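Local coordinates for putative exported protein (Bordetella pertussis Tohama I, PDB 2PFY), which binds pyroglutamic acid as the extracytoplasmic solute receptor of the DctP family and probably delivers it to a tripartite ATP-independent periplasmic transporter, at residues K271-Q274 and A275-A278; Q105-K109 and Q110-L114. One frame throughout, in Å; residues are numbered along the deposited sequence.

Contact 1 (K271-Q274 and A275-A278); sequences KELQ and AIGA
L273 and I276, three residues apart on one helix, meet at the ends of their side chains: CD2 of L273 lies 4.4 Å from CD1 of I276, a loose apolar approach between methyl groups. The branches of I276 divide the work. Its CG1 stands anti to the carbonyl carbon (chi1 -74°), beside its own backbone N, which brings CG1 over the preceding turn, 3.5 Å from E272 O; CG2 takes the place anti to the backbone N. E272 O also accepts a hydrogen bond from I276 N at 2.9 Å, so a backbone bond and an isoleucine branch converge on it.

The pair shows how an amphipathic helix, here the first half of helix 267-287, sorts its sides. L273 and I276 are buried, L273 against F84 and I276 against L134 and M156, whereas K271, Q274, A275 and A278 face the solvent. E272 borders the buried side, its carboxylate bonded through OE1 to the backbone N of L134 and through OE2 to Q268 NE2.

Regular i to i+4 bonding carries the backbone past all of these. A275 N donates to K271 O at 3.1 Å, and G277 N to L273 O at 2.8 Å. A278 N reaches Q274 O with an N-H...O angle of 158°, while the methyl CB of A278 rests 3.8 Å from that same oxygen.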
# COMPACT_ATOMS: atom_id res chain seq x y z
N LYS A 271 -10.02 17.68 12.10
CA LYS A 271 -10.54 18.77 11.26
C LYS A 271 -9.60 19.14 10.12
O LYS A 271 -10.03 19.27 8.98
CB LYS A 271 -10.83 20.02 12.13
CG LYS A 271 -12.30 20.27 12.39
CD LYS A 271 -12.51 21.48 13.34
CE LYS A 271 -12.73 22.82 12.62
NZ LYS A 271 -11.49 23.41 12.05
N GLU A 272 -8.32 19.29 10.42
CA GLU A 272 -7.35 19.80 9.44
C GLU A 272 -7.04 18.77 8.35
O GLU A 272 -6.89 19.12 7.17
CB GLU A 272 -6.08 20.27 10.15
CG GLU A 272 -6.26 21.56 11.03
CD GLU A 272 -5.09 21.82 12.00
OE1 GLU A 272 -4.39 20.84 12.40
OE2 GLU A 272 -4.88 23.00 12.38
N LEU A 273 -6.95 17.49 8.74
CA LEU A 273 -6.72 16.41 7.76
C LEU A 273 -7.92 16.21 6.84
O LEU A 273 -7.75 15.91 5.66
CB LEU A 273 -6.35 15.10 8.47
CG LEU A 273 -5.00 15.05 9.20
CD1 LEU A 273 -4.79 13.68 9.91
CD2 LEU A 273 -3.84 15.34 8.25
N GLN A 274 -9.13 16.38 7.40
CA GLN A 274 -10.37 16.37 6.61
C GLN A 274 -10.36 17.49 5.56
O GLN A 274 -10.76 17.27 4.41
CB GLN A 274 -11.61 16.45 7.51
CG GLN A 274 -11.93 15.12 8.26
CD GLN A 274 -12.82 15.27 9.50
OE1 GLN A 274 -13.36 16.34 9.79
NE2 GLN A 274 -12.98 14.17 10.25
N ALA A 275 -9.91 18.67 5.95
CA ALA A 275 -9.78 19.79 5.01
C ALA A 275 -8.71 19.49 3.95
O ALA A 275 -8.93 19.77 2.76
CB ALA A 275 -9.49 21.12 5.73
N ILE A 276 -7.59 18.87 4.37
CA ILE A 276 -6.56 18.41 3.43
C ILE A 276 -7.12 17.39 2.42
O ILE A 276 -6.76 17.44 1.25
CB ILE A 276 -5.28 17.91 4.15
CG1 ILE A 276 -4.48 19.10 4.69
CG2 ILE A 276 -4.40 17.06 3.21
CD1 ILE A 276 -3.32 18.72 5.53
N GLY A 277 -7.99 16.49 2.90
CA GLY A 277 -8.67 15.50 2.09
C GLY A 277 -9.60 16.10 1.05
O GLY A 277 -9.63 15.64 -0.11
N ALA A 278 -10.35 17.13 1.45
CA ALA A 278 -11.21 17.90 0.53
C ALA A 278 -10.39 18.53 -0.61
O ALA A 278 -10.77 18.41 -1.78
CB ALA A 278 -12.01 18.98 1.30

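Contact 2 (Q105-K109 and Q110-L114); sequences QRLDK and QGIVL
A Schellman motif closes helix 89-108 and turns the chain into strand 112-119, with L107 at its centre in both backbone and side chain. I112 N donates to L107 O at 3.0 Å, bridging five residues, and inside that loop G111 N donates to D108 O at 3.0 Å, closing a type I turn from D108 to G111. G111 is the C-prime residue; its phi of 76° swings the chain away from the helical course. L107 O also takes Q110 N at 2.8 Å, and the two donors come to it from opposite faces of the carbonyl plane, so L107 O is gripped twice near the helix end.

On the side-chain side, L107 lies obliquely across both I112 and L114, and its two methyls part company. L107 CD2 faces I112 CG2 and I112 CD1, each at 4.1 Å, while L107 CD1 leans on L114 CB at 3.9 Å. Q110 folds back alongside the helix end: with its CG beside the backbone N (chi1 -67°), CG settles 3.6 Å from R106 O, and its OE1 bonds to K52 NZ. F210 and I212 of strand 208-214, with L70 and F77, also pack on L107, and D108 forms a salt bridge with K215. Paired bonds around a left-handed glycine, with a hydrophobic contact between the residues flanking the turn, are typical of the Schellman ending of a helix.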
# COMPACT_ATOMS: atom_id res chain seq x y z
N GLN A 105 -7.42 -2.45 -16.64
CA GLN A 105 -7.40 -1.98 -18.00
C GLN A 105 -6.20 -1.11 -18.29
O GLN A 105 -5.52 -1.34 -19.29
CB GLN A 105 -8.73 -1.31 -18.36
CG GLN A 105 -9.85 -2.35 -18.58
CD GLN A 105 -9.36 -3.66 -19.28
OE1 GLN A 105 -8.82 -3.64 -20.41
NE2 GLN A 105 -9.56 -4.80 -18.60
N ARG A 106 -5.89 -0.18 -17.38
CA ARG A 106 -4.70 0.67 -17.55
C ARG A 106 -3.41 -0.16 -17.56
O ARG A 106 -2.47 0.16 -18.30
CB ARG A 106 -4.61 1.79 -16.50
CG ARG A 106 -5.75 2.85 -16.55
CD ARG A 106 -5.59 3.88 -17.71
NE ARG A 106 -6.75 4.77 -17.81
CZ ARG A 106 -6.82 6.02 -17.34
NH1 ARG A 106 -5.80 6.57 -16.69
NH2 ARG A 106 -7.94 6.71 -17.48
N LEU A 107 -3.36 -1.21 -16.74
CA LEU A 107 -2.19 -2.08 -16.72
C LEU A 107 -2.06 -2.95 -17.98
O LEU A 107 -0.97 -3.16 -18.50
CB LEU A 107 -2.19 -2.96 -15.47
CG LEU A 107 -1.92 -2.25 -14.13
CD1 LEU A 107 -2.22 -3.25 -13.04
CD2 LEU A 107 -0.49 -1.69 -13.99
N ASP A 108 -3.19 -3.47 -18.45
CA ASP A 108 -3.18 -4.32 -19.65
C ASP A 108 -2.57 -3.57 -20.85
O ASP A 108 -1.77 -4.14 -21.60
CB ASP A 108 -4.61 -4.82 -19.94
CG ASP A 108 -4.70 -5.62 -21.23
OD1 ASP A 108 -4.31 -6.79 -21.23
OD2 ASP A 108 -5.19 -5.07 -22.23
N LYS A 109 -2.91 -2.29 -21.00
CA LYS A 109 -2.35 -1.44 -22.06
C LYS A 109 -0.83 -1.30 -21.92
O LYS A 109 -0.14 -0.95 -22.87
CB LYS A 109 -3.02 -0.06 -22.06
CG LYS A 109 -4.43 -0.05 -22.63
CD LYS A 109 -5.27 1.10 -22.05
CE LYS A 109 -6.76 0.70 -21.87
NZ LYS A 109 -7.44 1.31 -20.64
N GLN A 110 -0.30 -1.62 -20.74
CA GLN A 110 1.13 -1.52 -20.51
C GLN A 110 1.85 -2.86 -20.53
O GLN A 110 3.02 -2.94 -20.15
CB GLN A 110 1.40 -0.84 -19.16
CG GLN A 110 1.00 0.60 -19.10
CD GLN A 110 2.00 1.42 -18.33
OE1 GLN A 110 3.17 1.54 -18.72
NE2 GLN A 110 1.55 1.98 -17.22
N GLY A 111 1.16 -3.92 -20.95
CA GLY A 111 1.77 -5.25 -20.96
C GLY A 111 1.86 -5.87 -19.55
O GLY A 111 2.76 -6.69 -19.28
N ILE A 112 0.93 -5.49 -18.68
CA ILE A 112 0.87 -6.01 -17.30
C ILE A 112 -0.50 -6.60 -16.93
O ILE A 112 -1.52 -6.00 -17.24
CB ILE A 112 1.20 -4.89 -16.28
CG1 ILE A 112 2.63 -4.40 -16.50
CG2 ILE A 112 0.96 -5.38 -14.82
CD1 ILE A 112 2.91 -3.06 -15.82
N VAL A 113 -0.52 -7.73 -16.22
CA VAL A 113 -1.75 -8.36 -15.74
C VAL A 113 -1.88 -8.12 -14.23
O VAL A 113 -0.97 -8.43 -13.47
CB VAL A 113 -1.73 -9.91 -16.00
CG1 VAL A 113 -2.94 -10.59 -15.42
CG2 VAL A 113 -1.60 -10.20 -17.49
N LEU A 114 -3.02 -7.57 -13.82
CA LEU A 114 -3.39 -7.43 -12.42
C LEU A 114 -3.86 -8.78 -11.93
O LEU A 114 -4.87 -9.29 -12.40
CB LEU A 114 -4.46 -6.33 -12.26
CG LEU A 114 -5.26 -5.98 -10.97
CD1 LEU A 114 -4.66 -6.45 -9.65
CD2 LEU A 114 -5.55 -4.47 -10.95

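In the fold
The two contacts illustrate local order within one helix, 267-287, and at the end of another, 89-108. Contact 2 comes first along the chain and leads into strand 112-119, an outermost strand of the five-stranded sheet; contact 1 lies far later, on helix 267-287. Their centres are 33 Å apart and their nearest atoms about 19 Å, so they do not touch. The centre of contact 1 lies 21 Å, and that of contact 2 19 Å, from the centre of the chain. Neither includes a residue of the pyroglutamic acid pocket, although the strand that contact 2 starts runs on toward W120 and Q123, which line it.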